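Local coordinates for protein split-Soret cytochrome c (Desulfovibrio desulfuricans, PDB 1H21) that carries two c-type hemes and an iron-sulfur cluster, probably [2Fe-2S], per subunit of a homodimer and may take part in electron transfer during sulfate reduction, at residues W19-K23 with Y60-Y64; E28-A33 with Y50-L55. One frame throughout, in Å; residues are numbered along the deposited sequence.

Contact 1: residues W19-K23 with Y60-Y64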
# COMPACT_ATOMS: atom_id res chain seq x y z
N TRP A 19 -15.73 15.00 -5.02
CA TRP A 19 -15.59 15.01 -6.46
C TRP A 19 -16.82 14.31 -7.09
O TRP A 19 -17.45 13.45 -6.44
CB TRP A 19 -14.31 14.28 -6.87
CG TRP A 19 -13.03 15.03 -6.58
CD1 TRP A 19 -12.88 16.15 -5.80
CD2 TRP A 19 -11.74 14.80 -7.19
NE1 TRP A 19 -11.59 16.64 -5.91
CE2 TRP A 19 -10.87 15.83 -6.75
CE3 TRP A 19 -11.24 13.82 -8.06
CZ2 TRP A 19 -9.54 15.91 -7.17
CZ3 TRP A 19 -9.91 13.91 -8.48
CH2 TRP A 19 -9.08 14.95 -8.03
N LYS A 20 -17.16 14.68 -8.32
CA LYS A 20 -18.28 14.08 -9.04
C LYS A 20 -17.81 12.87 -9.85
O LYS A 20 -16.94 12.99 -10.71
CB LYS A 20 -18.98 15.12 -9.94
CG LYS A 20 -20.01 14.55 -10.94
CD LYS A 20 -21.14 15.54 -11.23
CE LYS A 20 -22.03 15.68 -9.99
NZ LYS A 20 -23.32 16.42 -10.22
N PRO A 21 -18.32 11.67 -9.52
CA PRO A 21 -17.89 10.50 -10.29
C PRO A 21 -18.48 10.55 -11.70
O PRO A 21 -19.50 11.18 -11.93
CB PRO A 21 -18.46 9.34 -9.47
CG PRO A 21 -19.69 9.94 -8.83
CD PRO A 21 -19.21 11.30 -8.41
N HIS A 22 -17.78 9.95 -12.66
CA HIS A 22 -18.24 9.92 -14.04
C HIS A 22 -18.06 8.48 -14.49
O HIS A 22 -17.09 7.85 -14.11
CB HIS A 22 -17.35 10.81 -14.93
CG HIS A 22 -17.42 12.27 -14.61
ND1 HIS A 22 -18.44 13.09 -15.05
CD2 HIS A 22 -16.57 13.07 -13.94
CE1 HIS A 22 -18.22 14.32 -14.65
NE2 HIS A 22 -17.08 14.34 -13.98
N LYS A 23 -19.03 7.92 -15.21
CA LYS A 23 -18.88 6.56 -15.72
C LYS A 23 -17.64 6.48 -16.62
O LYS A 23 -17.24 7.47 -17.26
CB LYS A 23 -20.12 6.12 -16.52
CG LYS A 23 -21.26 5.66 -15.66
CD LYS A 23 -22.07 4.61 -16.36
CE LYS A 23 -23.01 3.97 -15.36
NZ LYS A 23 -23.77 2.87 -16.01
N TYR A 60 -13.25 15.90 -18.60
CA TYR A 60 -14.03 16.88 -17.85
C TYR A 60 -13.24 17.95 -17.11
O TYR A 60 -13.83 18.66 -16.28
CB TYR A 60 -14.95 16.17 -16.85
CG TYR A 60 -15.67 14.96 -17.40
CD1 TYR A 60 -15.16 13.67 -17.20
CD2 TYR A 60 -16.85 15.09 -18.11
CE1 TYR A 60 -15.82 12.54 -17.69
CE2 TYR A 60 -17.53 13.95 -18.60
CZ TYR A 60 -17.00 12.69 -18.38
OH TYR A 60 -17.63 11.56 -18.88
N GLY A 61 -11.94 18.07 -17.38
CA GLY A 61 -11.14 19.08 -16.71
C GLY A 61 -10.97 18.93 -15.20
O GLY A 61 -10.74 17.83 -14.70
N ALA A 62 -11.00 20.05 -14.49
CA ALA A 62 -10.85 20.10 -13.04
C ALA A 62 -12.01 19.46 -12.30
O ALA A 62 -13.11 19.41 -12.82
CB ALA A 62 -10.70 21.54 -12.58
N PRO A 63 -11.80 18.99 -11.06
CA PRO A 63 -10.55 19.01 -10.29
C PRO A 63 -9.58 17.89 -10.70
O PRO A 63 -8.36 17.99 -10.47
CB PRO A 63 -11.03 18.86 -8.85
CG PRO A 63 -12.19 17.95 -9.00
CD PRO A 63 -12.91 18.51 -10.21
N TYR A 64 -10.13 16.87 -11.36
CA TYR A 64 -9.41 15.69 -11.82
C TYR A 64 -8.07 16.01 -12.47
O TYR A 64 -7.05 15.41 -12.13
CB TYR A 64 -10.26 14.89 -12.82
CG TYR A 64 -11.73 14.91 -12.49
CD1 TYR A 64 -12.60 15.79 -13.12
CD2 TYR A 64 -12.24 14.09 -11.49
CE1 TYR A 64 -13.93 15.86 -12.77
CE2 TYR A 64 -13.58 14.15 -11.13
CZ TYR A 64 -14.41 15.04 -11.77
OH TYR A 64 -15.73 15.12 -11.39
O HOH W 1 -15.98 16.87 -9.21

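Contact 2: residues E28-A33 with Y50-L55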
# COMPACT_ATOMS: atom_id res chain seq x y z
N GLU A 28 -11.22 1.33 -22.53
CA GLU A 28 -10.35 2.49 -22.67
C GLU A 28 -9.38 2.52 -21.46
O GLU A 28 -8.16 2.71 -21.61
CB GLU A 28 -11.17 3.79 -22.72
CG GLU A 28 -10.30 5.02 -23.05
CD GLU A 28 -11.00 6.38 -22.86
OE1 GLU A 28 -12.07 6.47 -22.18
OE2 GLU A 28 -10.44 7.38 -23.38
N CYS A 29 -9.93 2.27 -20.28
CA CYS A 29 -9.14 2.25 -19.06
C CYS A 29 -8.03 1.22 -19.05
O CYS A 29 -6.89 1.55 -18.72
CB CYS A 29 -10.06 2.05 -17.87
SG CYS A 29 -10.93 3.55 -17.54
N ALA A 30 -8.36 -0.01 -19.40
CA ALA A 30 -7.38 -1.09 -19.42
C ALA A 30 -6.19 -0.66 -20.28
O ALA A 30 -5.01 -0.74 -19.90
CB ALA A 30 -8.03 -2.36 -20.00
N GLN A 31 -6.55 -0.07 -21.41
CA GLN A 31 -5.62 0.41 -22.41
C GLN A 31 -4.67 1.51 -21.92
O GLN A 31 -3.44 1.38 -22.01
CB GLN A 31 -6.44 0.91 -23.57
CG GLN A 31 -5.64 1.54 -24.63
CD GLN A 31 -5.19 0.57 -25.67
OE1 GLN A 31 -5.77 -0.51 -25.85
NE2 GLN A 31 -4.18 0.96 -26.38
N VAL A 32 -5.26 2.60 -21.45
CA VAL A 32 -4.48 3.74 -20.94
C VAL A 32 -3.60 3.33 -19.74
O VAL A 32 -2.47 3.80 -19.59
CB VAL A 32 -5.41 4.92 -20.58
CG1 VAL A 32 -4.59 6.12 -20.10
CG2 VAL A 32 -6.25 5.29 -21.78
N ALA A 33 -4.13 2.44 -18.89
CA ALA A 33 -3.41 1.93 -17.71
C ALA A 33 -2.16 1.22 -18.18
O ALA A 33 -1.07 1.48 -17.66
CB ALA A 33 -4.28 0.97 -16.89
N TYR A 50 -4.01 6.87 -13.14
CA TYR A 50 -4.27 7.75 -14.25
C TYR A 50 -5.42 7.27 -15.16
O TYR A 50 -6.27 8.07 -15.52
CB TYR A 50 -3.02 7.97 -15.08
CG TYR A 50 -3.20 9.06 -16.10
CD1 TYR A 50 -2.79 10.36 -15.83
CD2 TYR A 50 -3.79 8.81 -17.35
CE1 TYR A 50 -2.95 11.38 -16.76
CE2 TYR A 50 -3.96 9.83 -18.29
CZ TYR A 50 -3.53 11.11 -17.98
OH TYR A 50 -3.63 12.13 -18.90
N SER A 51 -5.47 5.99 -15.48
CA SER A 51 -6.53 5.52 -16.35
C SER A 51 -7.92 5.85 -15.81
O SER A 51 -8.90 5.83 -16.54
CB SER A 51 -6.39 4.01 -16.64
OG SER A 51 -6.78 3.22 -15.55
N ILE A 52 -8.00 6.21 -14.54
CA ILE A 52 -9.29 6.53 -13.94
C ILE A 52 -9.48 8.02 -13.75
O ILE A 52 -10.37 8.63 -14.35
CB ILE A 52 -9.47 5.75 -12.61
CG1 ILE A 52 -9.74 4.28 -12.93
CG2 ILE A 52 -10.55 6.39 -11.76
CD1 ILE A 52 -9.99 3.40 -11.73
N VAL A 53 -8.63 8.63 -12.94
CA VAL A 53 -8.72 10.06 -12.66
C VAL A 53 -8.06 10.86 -13.78
O VAL A 53 -8.45 11.99 -14.05
CB VAL A 53 -8.06 10.39 -11.31
CG1 VAL A 53 -8.10 11.87 -11.02
CG2 VAL A 53 -8.76 9.60 -10.20
N GLY A 54 -7.08 10.25 -14.43
CA GLY A 54 -6.39 10.92 -15.52
C GLY A 54 -7.32 11.08 -16.72
O GLY A 54 -7.34 12.14 -17.36
N LEU A 55 -8.07 10.04 -17.03
CA LEU A 55 -9.01 10.10 -18.15
C LEU A 55 -10.19 11.02 -17.81
O LEU A 55 -10.71 11.69 -18.69
CB LEU A 55 -9.49 8.71 -18.56
CG LEU A 55 -8.40 7.83 -19.15
CD1 LEU A 55 -9.07 6.64 -19.77
CD2 LEU A 55 -7.58 8.58 -20.20

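Contact 1: residues W19-K23 with Y60-Y64
With CG anti to the carbonyl carbon in both residues (chi1 -65° in His22, -43° in Tyr60), the imidazole and the phenol slide past each other and come to lie flat, one over the other. They form a face-to-face stack with centroids 3.7 Å apart and planes only 6° from parallel, His22 ND1 lying over the middle of the Tyr60 ring. At the edge of the imidazole stands Tyr64 OH, towards which His22 NE2 makes a weak, bent hydrogen bond of 3.0 Å. Tyr64 OH in turn donates to Lys20 O at 2.5 Å, approaching in the carbonyl plane on a lone pair. A water donates to Tyr64 OH and accepts from Lys20 N at 2.6 Å, linking the phenol to Lys20 O directly and to Lys20 N through the water. Together Trp19, His22, Tyr60 and Tyr64 make an aromatic cluster, which fastens the loop preceding helix 26-38 to the turn that follows helix 44-60. That turn includes the positive-phi Gly61 and a cis peptide bond before Pro63. In a CH-pi contact, Pro63 CG sits over one face of the indole, 3.4 Å from the centroid of the Trp19 five-membered ring. The six-membered half meets Tyr64 obliquely, Trp19 CE3 lying 3.6 Å from Tyr64 CD2. Beyond these segments, Trp19 reaches Leu98 and Phe99 of helix 87-99 and Pro68 of the second subunit.

Contact 2: residues E28-A33 with Y50-L55
Val32 and Leu55 meet side by side, their branches sliding past each other in opposite directions. Within this pair the nearest atoms are Val32 CG2 and Leu55 CD1, 3.7 Å apart. With Val32 CG1 opposite the backbone N (chi1 -178°), CG1 is turned to Leu55 CD2 and the edge of the Tyr50 ring, and CG2 to Leu55 CD1. Leu55 CD1 also comes up against the end of the extended Glu28 chain, 3.7 Å from Glu28 CD; Glu28 OE2 is salt-bridged to Lys59. Cys29 SG lies 3.2 Å from Ser51 O. At the other end of the interface the small Ser51, its hydroxyl hydrogen-bonded to Ala48 O, fits against the backbone of helix 26-38: Ser51 CB lies 3.3 Å from Cys29 O, and Ser51 OG is 3.6 Å from Ala33 CB. Small residues here let the backbones draw near, with the CA atoms of Ala33 and Ser51 4.9 Å apart. The Tyr50 ring is positioned from further out by hydrogen bonds of its hydroxyl to Glu58 and to Phe10 N of the second subunit, whose Phe10 ring also meets it edge-to-face. This is a steep, nearly perpendicular helix-helix packing in a chain without strands: the short segments of helices 26-38 and 44-60 run at 104° to each other, their axes 8.6 Å apart at closest approach, and Ala179 of helix 165-192 packs on both Ala33 and Ser51.

Both contacts join the chain leading into and along helix 26-38 to helix 44-60 and the turn that follows it. In sequence contact 2 is nested inside contact 1: 19-23 comes first, then 28-33 and 50-55, and 60-64 last, so the pairing of the outer segments encloses the helix pair. Their centres lie 13 Å apart on the same side of the chain's centre, contact 2 buried and contact 1 at the surface. Val53 bridges them, its CG1 3.7 Å from Trp19 CZ3 and its O 3.6 Å from Tyr64 CB. Both also touch the second subunit. Contact 2 lies nearer the iron-sulfur site, the side chain of Ala33 being about 9 Å from that of Cys44, an inferred cluster ligand.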